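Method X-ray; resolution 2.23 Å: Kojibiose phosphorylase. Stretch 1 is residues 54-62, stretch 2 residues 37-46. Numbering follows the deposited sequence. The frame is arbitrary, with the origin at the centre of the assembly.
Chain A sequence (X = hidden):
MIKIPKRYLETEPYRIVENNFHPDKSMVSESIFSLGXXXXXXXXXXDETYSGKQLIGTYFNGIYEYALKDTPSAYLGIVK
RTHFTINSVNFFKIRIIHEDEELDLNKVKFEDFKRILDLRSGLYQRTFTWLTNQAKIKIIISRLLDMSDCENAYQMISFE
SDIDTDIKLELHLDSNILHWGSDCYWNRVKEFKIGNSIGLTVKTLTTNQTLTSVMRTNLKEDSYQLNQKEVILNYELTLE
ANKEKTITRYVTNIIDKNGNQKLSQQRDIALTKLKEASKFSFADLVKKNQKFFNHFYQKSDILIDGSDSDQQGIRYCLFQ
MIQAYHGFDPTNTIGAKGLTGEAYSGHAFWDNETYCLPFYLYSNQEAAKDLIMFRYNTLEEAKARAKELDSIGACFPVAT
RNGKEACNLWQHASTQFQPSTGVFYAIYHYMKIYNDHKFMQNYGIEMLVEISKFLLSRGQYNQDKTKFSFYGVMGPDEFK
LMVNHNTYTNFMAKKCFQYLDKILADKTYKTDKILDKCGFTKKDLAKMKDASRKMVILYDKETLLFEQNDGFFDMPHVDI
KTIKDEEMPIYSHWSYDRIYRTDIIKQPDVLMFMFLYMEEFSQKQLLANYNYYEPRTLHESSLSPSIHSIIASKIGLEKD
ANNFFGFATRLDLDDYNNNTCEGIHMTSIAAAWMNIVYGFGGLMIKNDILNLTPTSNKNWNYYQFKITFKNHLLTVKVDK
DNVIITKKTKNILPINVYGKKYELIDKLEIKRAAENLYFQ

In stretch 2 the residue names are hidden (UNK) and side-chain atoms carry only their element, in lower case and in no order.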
# COMPACT_ATOMS: atom_id res chain seq x y z
N GLN A 54 -18.51 13.37 22.24
CA GLN A 54 -17.49 13.28 23.29
C GLN A 54 -16.59 12.11 22.94
O GLN A 54 -17.05 11.20 22.20
CB GLN A 54 -18.11 13.10 24.68
CG GLN A 54 -19.12 11.96 24.78
CD GLN A 54 -19.42 11.61 26.22
OE1 GLN A 54 -19.15 12.38 27.16
NE2 GLN A 54 -19.98 10.43 26.41
N LEU A 55 -15.36 12.17 23.42
CA LEU A 55 -14.45 11.01 23.45
C LEU A 55 -14.06 10.82 24.91
O LEU A 55 -13.21 11.56 25.41
CB LEU A 55 -13.24 11.25 22.56
CG LEU A 55 -12.27 10.07 22.49
CD1 LEU A 55 -12.97 8.80 22.03
CD2 LEU A 55 -11.08 10.38 21.57
N ILE A 56 -14.70 9.86 25.56
CA ILE A 56 -14.33 9.35 26.91
C ILE A 56 -13.04 8.54 26.74
O ILE A 56 -12.98 7.64 25.86
CB ILE A 56 -15.44 8.52 27.56
CG1 ILE A 56 -16.69 9.37 27.81
CG2 ILE A 56 -14.91 7.90 28.83
CD1 ILE A 56 -17.88 8.60 28.34
N GLY A 57 -12.05 8.85 27.57
CA GLY A 57 -10.67 8.40 27.33
C GLY A 57 -9.90 8.37 28.63
O GLY A 57 -9.67 9.46 29.18
N THR A 58 -9.65 7.16 29.12
CA THR A 58 -8.81 6.85 30.29
C THR A 58 -7.74 5.86 29.81
O THR A 58 -8.13 4.80 29.30
CB THR A 58 -9.63 6.28 31.46
OG1 THR A 58 -10.73 7.15 31.73
CG2 THR A 58 -8.79 6.11 32.71
N TYR A 59 -6.46 6.19 29.94
CA TYR A 59 -5.39 5.30 29.44
C TYR A 59 -4.34 5.09 30.50
O TYR A 59 -4.14 5.99 31.32
CB TYR A 59 -4.78 5.87 28.16
CG TYR A 59 -5.80 6.50 27.25
CD1 TYR A 59 -6.56 5.73 26.38
CD2 TYR A 59 -6.00 7.87 27.26
CE1 TYR A 59 -7.47 6.32 25.52
CE2 TYR A 59 -6.92 8.47 26.40
CZ TYR A 59 -7.65 7.69 25.53
OH TYR A 59 -8.54 8.26 24.68
N PHE A 60 -3.68 3.95 30.42
CA PHE A 60 -2.53 3.53 31.25
C PHE A 60 -1.37 3.25 30.31
O PHE A 60 -1.56 2.46 29.37
CB PHE A 60 -2.90 2.32 32.10
CG PHE A 60 -4.03 2.59 33.07
CD1 PHE A 60 -3.76 3.06 34.35
CD2 PHE A 60 -5.35 2.41 32.69
CE1 PHE A 60 -4.79 3.33 35.24
CE2 PHE A 60 -6.38 2.67 33.58
CZ PHE A 60 -6.10 3.12 34.86
N ASN A 61 -0.23 3.89 30.56
CA ASN A 61 0.97 3.79 29.69
C ASN A 61 1.35 2.31 29.60
O ASN A 61 1.64 1.72 30.67
CB ASN A 61 2.08 4.69 30.25
CG ASN A 61 3.07 5.18 29.22
OD1 ASN A 61 3.63 4.39 28.45
ND2 ASN A 61 3.32 6.49 29.22
N GLY A 62 1.30 1.71 28.41
CA GLY A 62 1.76 0.32 28.17
C GLY A 62 0.63 -0.70 28.27
O GLY A 62 0.90 -1.90 28.14
N UNK A 37 -0.29 11.58 34.67
CA UNK A 37 0.77 11.40 35.69
C UNK A 37 1.75 10.34 35.19
O UNK A 37 2.36 9.72 36.04
c UNK A 37 0.16 11.13 37.07
c UNK A 37 -0.63 9.83 37.16
o UNK A 37 -0.75 9.08 36.19
n UNK A 37 -1.17 9.54 38.34
N UNK A 38 1.91 10.24 33.85
CA UNK A 38 2.77 9.28 33.10
C UNK A 38 2.21 7.86 33.18
O UNK A 38 2.05 7.20 32.14
c UNK A 38 5.10 8.35 32.74
c UNK A 38 6.38 7.87 33.39
o UNK A 38 7.14 8.73 33.87
c UNK A 38 4.21 9.23 33.61
o UNK A 38 6.63 6.63 33.39
N UNK A 39 1.94 7.38 34.40
CA UNK A 39 1.34 6.05 34.64
C UNK A 39 -0.01 5.97 33.96
O UNK A 39 -0.37 4.94 33.41
c UNK A 39 -0.82 4.59 37.00
c UNK A 39 -1.46 3.43 37.42
o UNK A 39 -1.41 1.12 37.90
c UNK A 39 0.49 4.55 36.55
c UNK A 39 0.54 2.17 37.00
c UNK A 39 1.16 3.34 36.58
c UNK A 39 -0.77 2.23 37.45
c UNK A 39 1.18 5.83 36.14
N UNK A 40 -0.76 7.06 34.05
CA UNK A 40 -2.18 7.13 33.63
C UNK A 40 -2.49 8.52 33.07
O UNK A 40 -1.80 9.49 33.42
c UNK A 40 -3.08 6.76 34.78
o UNK A 40 -3.02 7.75 35.81
N UNK A 41 -3.52 8.60 32.23
CA UNK A 41 -4.09 9.87 31.78
C UNK A 41 -5.58 9.78 31.60
O UNK A 41 -6.08 8.68 31.23
N UNK A 42 -6.27 10.90 31.79
CA UNK A 42 -7.71 11.01 31.48
C UNK A 42 -7.94 12.27 30.67
O UNK A 42 -7.45 13.32 31.07
o UNK A 42 -8.16 12.09 33.57
c UNK A 42 -8.56 10.99 32.76
c UNK A 42 -8.40 9.70 33.52
N UNK A 43 -8.73 12.13 29.61
CA UNK A 43 -9.34 13.27 28.90
C UNK A 43 -10.29 13.97 29.88
O UNK A 43 -10.77 13.32 30.82
n UNK A 43 -10.81 12.78 24.70
c UNK A 43 -10.08 12.78 27.65
c UNK A 43 -9.93 11.81 25.33
n UNK A 43 -11.33 14.46 23.25
n UNK A 43 -9.19 13.71 23.34
c UNK A 43 -9.16 12.44 26.48
c UNK A 43 -10.44 13.65 23.77
N UNK A 44 -10.61 15.23 29.60
CA UNK A 44 -11.47 16.08 30.45
C UNK A 44 -12.93 15.85 30.05
O UNK A 44 -13.70 16.84 29.99
c UNK A 44 -11.08 17.52 30.32
N UNK A 45 -13.29 14.59 29.81
CA UNK A 45 -14.67 14.20 29.50
C UNK A 45 -15.48 14.50 30.77
O UNK A 45 -14.93 14.37 31.86
c UNK A 45 -14.32 11.75 30.09
c UNK A 45 -13.02 11.27 30.09
c UNK A 45 -15.20 11.31 31.06
c UNK A 45 -14.79 10.40 32.02
c UNK A 45 -14.76 12.75 29.05
c UNK A 45 -13.49 9.94 32.03
c UNK A 45 -12.60 10.38 31.07
N UNK A 46 -16.70 14.97 30.58
CA UNK A 46 -17.73 15.16 31.64
C UNK A 46 -17.90 13.87 32.43
O UNK A 46 -17.96 12.78 31.84
c UNK A 46 -19.05 15.61 31.02
c UNK A 46 -20.18 17.56 29.91
c UNK A 46 -17.91 17.82 30.58
c UNK A 46 -19.05 19.65 29.55
c UNK A 46 -17.91 19.13 30.12
c UNK A 46 -20.17 18.86 29.43
c UNK A 46 -19.04 17.02 30.48
O HOH W 1 1.58 2.80 33.24
O HOH W 2 -17.42 15.10 27.59
O HOH W 3 -19.63 11.80 29.85

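Position 37 carries two side-chain carbons, the second bearing one oxygen and one nitrogen, a planar amide on a short stem that stays clear of stretch 1: Asn37. It works locally, OD1 accepting from the backbone N of position 40 at 2.9 Å.

Position 38 has three carbons, the last carrying two oxygens, a carboxylate; its backbone O accepts a hydrogen bond from Asn61 ND2 at 3.3 Å: Glu38. The carboxylate oxygens are bonded elsewhere in the structure.

Position 39 shows one carbon, then a six-carbon ring bearing an oxygen. CA-to-CB points away from stretch 1, but the ring comes back to meet Phe60, whose edge is directed at its face (centroids 5.8 Å, planes at 81°): Tyr39. Its CE2 lies 3.9 Å from Phe60 CD1.

Position 40 has one carbon and one oxygen, unbranched, the CB 3.8 Å from Phe60 CD1: Ser40. Its OG donates to Asn37 OD1 at 2.7 Å.

Position 41 has no side-chain atoms, and its backbone pairs with Tyr59 in both directions, its N to Tyr59 O and Tyr59 N to its O, each 2.8 Å: Gly41.

Position 42 has one carbon branching to an oxygen and a carbon, the latter 3.7 Å from Thr58 CG2: Thr42.

Position 43 runs through three carbons and a nitrogen to a carbon bearing two more nitrogens, a guanidinium with Leu55 CG over one face; the chain nitrogen donates to Leu55 O at 2.8 Å: Arg43. That donor is NE. The backbone N donates to Gly57 O at 2.9 Å. An ideal CB on Gly57 would lie 2.7 Å from Arg43 CD, a clash, so the bare glycine leaves room for this chain.

Position 44 has a single carbon, directed away from stretch 1: Ala44.

Position 45 has one carbon and a six-carbon ring without oxygen, with Ile56 CG2 3.8 Å from the ring centroid and 1° off its normal, a CH-pi contact: Phe45. Gly57 O approaches the ring edge, 3.6 Å from CE2.

Position 46 repeats that composition, but its side chain makes no close contact: Phe46. Water 2 links its N (3.1 Å) to Gln54 OE1 (3.3 Å).

The contact is therefore an antiparallel strand pairing (axes at 168°), with Thr58 and Phe60 facing Thr42 and Ser40 on one side of the sheet. Asn61 N to Tyr39 O (3.0 Å) continues the backbone ladder at one end; at the other, Arg43 and Phe45 grip Leu55 to Gly57 through side chains.

Stretch 2, residues 37-46: NEYSGTRAFF
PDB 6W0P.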